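Local atomic coordinates of Mannose/sialic acid-binding lectin (Polygonatum cyrtonema, PDB entry 3A0C), a protein that probably binds carbohydrate such as mannose, as an anti-HIV bulb-type lectin of the beta-prism II fold. Residues Pro7-Thr12 and Gly52-Leu57; Leu57-Asn62 and Glu82-Leu87. All coordinates share one frame; numbering follows the deposited sequence.

Contact 1 (Pro7-Thr12 and Gly52-Leu57); sequences PNSLFT and GCRLTL
F11 and R54 run side by side in the same direction, CB and CD of R54 coming to the CD2-CE2 side of the phenyl ring: CD of R54 approaches CE2 of F11 to 3.7 Å, obliquely, with the ring and guanidinium planes 56° apart. The arginine places CG between its own backbone N and carbonyl carbon (chi1 64°), and from there the chain extends to NE. OG of S9 touches both side chains. It sits 3.8 Å above the centre of one face of the F11 ring and 3.4 Å from CB of R54, and it also gives a weak hydrogen bond to O of L55. At the far end of the arginine, NH1 donates to OG1 of T56 over 2.6 Å with the hydroxyl almost in the guanidinium plane, while NH2 has a weak bond to N70. This surface belongs to a short antiparallel pairing at the margin of one of the three sheets of the beta-prism II fold, strand 9-10 being the outermost within the chain. S9 and T56 form a non-hydrogen-bonded pair. L10 and L55 form the adjoining hydrogen-bonded pair, N of L10 donating to O of L55 at 2.8 Å and N of L55 returning a bond to O of L10. The side chains of this second pair leave from the opposite side of the sheet and lie alongside each other, CB of L10 4.1 Å from CB of L55, both reaching F32 of a neighbouring sheet. Beyond the strands, the hydroxyl of T12 donates in the carbonyl plane, on a lone pair, to O of C53, with OG1 at 2.7 Å; C53 is itself tied to C30 by a disulfide. At the other end N of L57 bonds to O of N8.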
# COMPACT_ATOMS: atom_id res chain seq x y z
N PRO A 7 11.51 -4.26 -4.66
CA PRO A 7 12.24 -5.07 -3.68
C PRO A 7 12.91 -4.15 -2.68
O PRO A 7 14.04 -4.38 -2.27
CB PRO A 7 13.26 -5.80 -4.54
CG PRO A 7 13.68 -4.70 -5.47
CD PRO A 7 12.37 -3.99 -5.83
N ASN A 8 12.19 -3.10 -2.31
CA ASN A 8 12.68 -2.12 -1.37
C ASN A 8 12.90 -2.71 0.01
O ASN A 8 12.48 -3.83 0.29
CB ASN A 8 11.70 -0.94 -1.30
CG ASN A 8 12.35 0.37 -1.71
OD1 ASN A 8 13.10 0.43 -2.69
ND2 ASN A 8 12.08 1.44 -0.95
N SER A 9 13.55 -1.94 0.87
CA SER A 9 13.83 -2.38 2.22
C SER A 9 13.66 -1.29 3.26
O SER A 9 13.70 -0.11 2.96
CB SER A 9 15.26 -2.93 2.28
OG SER A 9 15.73 -3.00 3.61
N LEU A 10 13.42 -1.71 4.49
CA LEU A 10 13.29 -0.81 5.63
C LEU A 10 14.54 -1.05 6.48
O LEU A 10 14.60 -2.00 7.27
CB LEU A 10 12.06 -1.16 6.46
CG LEU A 10 10.70 -0.60 6.07
CD1 LEU A 10 9.73 -0.95 7.19
CD2 LEU A 10 10.78 0.91 5.93
N PHE A 11 15.56 -0.22 6.31
CA PHE A 11 16.78 -0.39 7.07
C PHE A 11 16.60 -0.05 8.54
O PHE A 11 15.51 0.38 8.96
CB PHE A 11 17.89 0.45 6.44
CG PHE A 11 18.17 0.08 5.01
CD1 PHE A 11 17.50 0.71 3.97
CD2 PHE A 11 19.08 -0.94 4.71
CE1 PHE A 11 17.73 0.33 2.64
CE2 PHE A 11 19.31 -1.33 3.40
CZ PHE A 11 18.63 -0.70 2.36
N THR A 12 17.65 -0.27 9.33
CA THR A 12 17.59 -0.02 10.76
C THR A 12 17.07 1.37 11.07
O THR A 12 17.51 2.35 10.48
CB THR A 12 18.98 -0.21 11.42
OG1 THR A 12 19.41 -1.57 11.23
CG2 THR A 12 18.91 0.08 12.91
N GLY A 52 22.39 -4.28 12.72
CA GLY A 52 22.23 -3.67 11.41
C GLY A 52 21.21 -4.37 10.54
O GLY A 52 21.43 -4.53 9.35
N CYS A 53 20.11 -4.80 11.12
CA CYS A 53 19.06 -5.48 10.36
C CYS A 53 18.28 -4.55 9.41
O CYS A 53 18.23 -3.33 9.60
CB CYS A 53 18.05 -6.16 11.29
SG CYS A 53 18.59 -7.75 11.98
N ARG A 54 17.69 -5.17 8.39
CA ARG A 54 16.87 -4.48 7.40
C ARG A 54 15.74 -5.44 7.06
O ARG A 54 15.91 -6.65 7.12
CB ARG A 54 17.66 -4.15 6.14
CG ARG A 54 18.17 -5.36 5.37
CD ARG A 54 18.98 -4.93 4.16
NE ARG A 54 19.92 -5.97 3.73
CZ ARG A 54 19.61 -7.02 2.99
NH1 ARG A 54 18.36 -7.19 2.56
NH2 ARG A 54 20.54 -7.89 2.67
N LEU A 55 14.57 -4.90 6.73
CA LEU A 55 13.44 -5.73 6.36
C LEU A 55 13.27 -5.57 4.86
O LEU A 55 12.94 -4.50 4.38
CB LEU A 55 12.17 -5.25 7.08
CG LEU A 55 10.91 -6.04 6.69
CD1 LEU A 55 10.74 -7.27 7.57
CD2 LEU A 55 9.70 -5.12 6.79
N THR A 56 13.49 -6.65 4.13
CA THR A 56 13.39 -6.59 2.69
C THR A 56 12.17 -7.36 2.19
O THR A 56 11.92 -8.48 2.64
CB THR A 56 14.65 -7.20 2.02
OG1 THR A 56 15.82 -6.56 2.53
CG2 THR A 56 14.60 -7.01 0.53
N LEU A 57 11.41 -6.74 1.29
CA LEU A 57 10.28 -7.42 0.66
C LEU A 57 10.74 -7.74 -0.78
O LEU A 57 10.89 -6.85 -1.60
CB LEU A 57 9.03 -6.53 0.62
CG LEU A 57 7.83 -7.12 -0.15
CD1 LEU A 57 7.42 -8.43 0.47
CD2 LEU A 57 6.66 -6.16 -0.15

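Contact 2 (Leu57-Asn62 and Glu82-Leu87); sequences LHNNGN and EDHYVL
N59 and N60 occupy the middle of a type I beta turn from H58 to G61, and N of D83 closes on O of N59 at 2.8 Å. The Y85 ring turns one face to G61, which has no side chain and a positive phi and lays its CA directly on the ring, 3.6 Å from the centroid and 10° off the normal, in a CH-pi contact. O of N59, while accepting from D83, lies at the edge of the same ring, 3.0 Å from CE1. CD2 of L57 rests 3.4 Å from N of L87 and 3.9 Å from CB of that leucine. N59 and H84 lie side by side, amide and ring planes 78° apart. Overlapping the end of the turn, OD1 of N60 accepts from N of N62, an Asx turn. On the strand side the contact reaches the second subunit, where Y85 packs on V102 and H84 and V86 pack on Y98 of that neighbouring chain. The buried Y85 thus has its face on the backbone of G61 and its polar end satisfied by a hydrogen bond from OH to O of K81, a combination that would fix the rotation of the ring.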
# COMPACT_ATOMS: atom_id res chain seq x y z
N LEU A 57 11.41 -6.74 1.29
CA LEU A 57 10.28 -7.42 0.66
C LEU A 57 10.74 -7.74 -0.78
O LEU A 57 10.89 -6.85 -1.60
CB LEU A 57 9.03 -6.53 0.62
CG LEU A 57 7.83 -7.12 -0.15
CD1 LEU A 57 7.42 -8.43 0.47
CD2 LEU A 57 6.66 -6.16 -0.15
N HIS A 58 11.00 -9.01 -1.06
CA HIS A 58 11.46 -9.44 -2.38
C HIS A 58 10.35 -9.43 -3.42
O HIS A 58 9.17 -9.41 -3.07
CB HIS A 58 12.06 -10.84 -2.30
CG HIS A 58 13.25 -10.93 -1.40
ND1 HIS A 58 14.45 -10.34 -1.71
CD2 HIS A 58 13.41 -11.51 -0.19
CE1 HIS A 58 15.30 -10.54 -0.72
NE2 HIS A 58 14.70 -11.24 0.22
N ASN A 59 10.73 -9.47 -4.69
CA ASN A 59 9.74 -9.45 -5.77
C ASN A 59 8.90 -10.71 -5.85
O ASN A 59 7.98 -10.77 -6.67
CB ASN A 59 10.41 -9.23 -7.12
CG ASN A 59 11.01 -7.85 -7.26
OD1 ASN A 59 10.42 -6.86 -6.85
ND2 ASN A 59 12.18 -7.79 -7.87
N ASN A 60 9.21 -11.71 -5.03
CA ASN A 60 8.43 -12.94 -5.05
C ASN A 60 7.43 -13.02 -3.89
O ASN A 60 6.74 -14.02 -3.71
CB ASN A 60 9.33 -14.19 -5.08
CG ASN A 60 10.17 -14.34 -3.82
OD1 ASN A 60 10.24 -13.45 -2.98
ND2 ASN A 60 10.82 -15.49 -3.69
N GLY A 61 7.34 -11.94 -3.12
CA GLY A 61 6.38 -11.89 -2.03
C GLY A 61 6.91 -12.31 -0.69
O GLY A 61 6.18 -12.30 0.29
N ASN A 62 8.18 -12.68 -0.65
CA ASN A 62 8.78 -13.10 0.60
C ASN A 62 9.33 -11.91 1.36
O ASN A 62 10.12 -11.14 0.83
CB ASN A 62 9.88 -14.15 0.34
CG ASN A 62 10.35 -14.84 1.62
OD1 ASN A 62 9.56 -15.13 2.51
ND2 ASN A 62 11.64 -15.11 1.71
N GLU A 82 7.35 -14.59 -9.15
CA GLU A 82 8.31 -13.52 -9.29
C GLU A 82 7.65 -12.37 -10.04
O GLU A 82 7.47 -12.45 -11.25
CB GLU A 82 9.52 -14.04 -10.06
CG GLU A 82 10.60 -13.04 -10.34
CD GLU A 82 11.18 -12.45 -9.10
OE1 GLU A 82 11.59 -13.21 -8.20
OE2 GLU A 82 11.23 -11.21 -9.02
N ASP A 83 7.29 -11.31 -9.33
CA ASP A 83 6.61 -10.16 -9.94
C ASP A 83 6.99 -8.94 -9.11
O ASP A 83 8.17 -8.62 -8.98
CB ASP A 83 5.08 -10.40 -9.91
CG ASP A 83 4.30 -9.44 -10.81
OD1 ASP A 83 4.36 -8.22 -10.58
OD2 ASP A 83 3.62 -9.93 -11.74
N HIS A 84 5.98 -8.28 -8.55
CA HIS A 84 6.16 -7.11 -7.69
C HIS A 84 5.05 -7.14 -6.63
O HIS A 84 3.90 -7.40 -6.96
CB HIS A 84 6.09 -5.81 -8.50
CG HIS A 84 7.34 -5.53 -9.29
ND1 HIS A 84 8.56 -5.27 -8.69
CD2 HIS A 84 7.57 -5.50 -10.62
CE1 HIS A 84 9.48 -5.09 -9.62
NE2 HIS A 84 8.90 -5.23 -10.80
N TYR A 85 5.42 -6.91 -5.38
CA TYR A 85 4.50 -6.93 -4.25
C TYR A 85 4.65 -5.67 -3.40
O TYR A 85 5.53 -4.84 -3.64
CB TYR A 85 4.75 -8.16 -3.37
CG TYR A 85 4.54 -9.47 -4.08
CD1 TYR A 85 5.40 -9.89 -5.09
CD2 TYR A 85 3.44 -10.27 -3.77
CE1 TYR A 85 5.18 -11.09 -5.78
CE2 TYR A 85 3.20 -11.47 -4.45
CZ TYR A 85 4.07 -11.88 -5.46
OH TYR A 85 3.84 -13.06 -6.13
N VAL A 86 3.80 -5.55 -2.38
CA VAL A 86 3.82 -4.38 -1.52
C VAL A 86 3.45 -4.77 -0.09
O VAL A 86 2.62 -5.66 0.13
CB VAL A 86 2.82 -3.27 -2.06
CG1 VAL A 86 1.36 -3.74 -1.91
CG2 VAL A 86 3.04 -1.95 -1.34
N LEU A 87 4.08 -4.12 0.88
CA LEU A 87 3.83 -4.34 2.30
C LEU A 87 3.09 -3.07 2.75
O LEU A 87 3.64 -1.97 2.66
CB LEU A 87 5.16 -4.47 3.04
CG LEU A 87 5.19 -4.83 4.52
CD1 LEU A 87 6.64 -4.86 4.98
CD2 LEU A 87 4.43 -3.81 5.34

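In the fold
From the N terminus, after strand 3-5, residues 7-12 open contact 1, and the 39 residues that follow, including the whole sheet of strands 15-18 to 39-43, form the loop that contact 1 closes when residues 52-57 return. L57 is shared, so contact 2 begins where contact 1 ends; the two are in series, neither nested nor crossed. Contact 2 closes a shorter loop of 19 residues that carries strands 63-66 and 72-75. Contact 1 pairs outer strand 9-10 with 54-57; contact 2 sets the turn after 54-57 against the loop leading into strand 86-89 and that strand's start. They meet where L55 packs on L87 and P7 on N59, their centres about 13 Å apart.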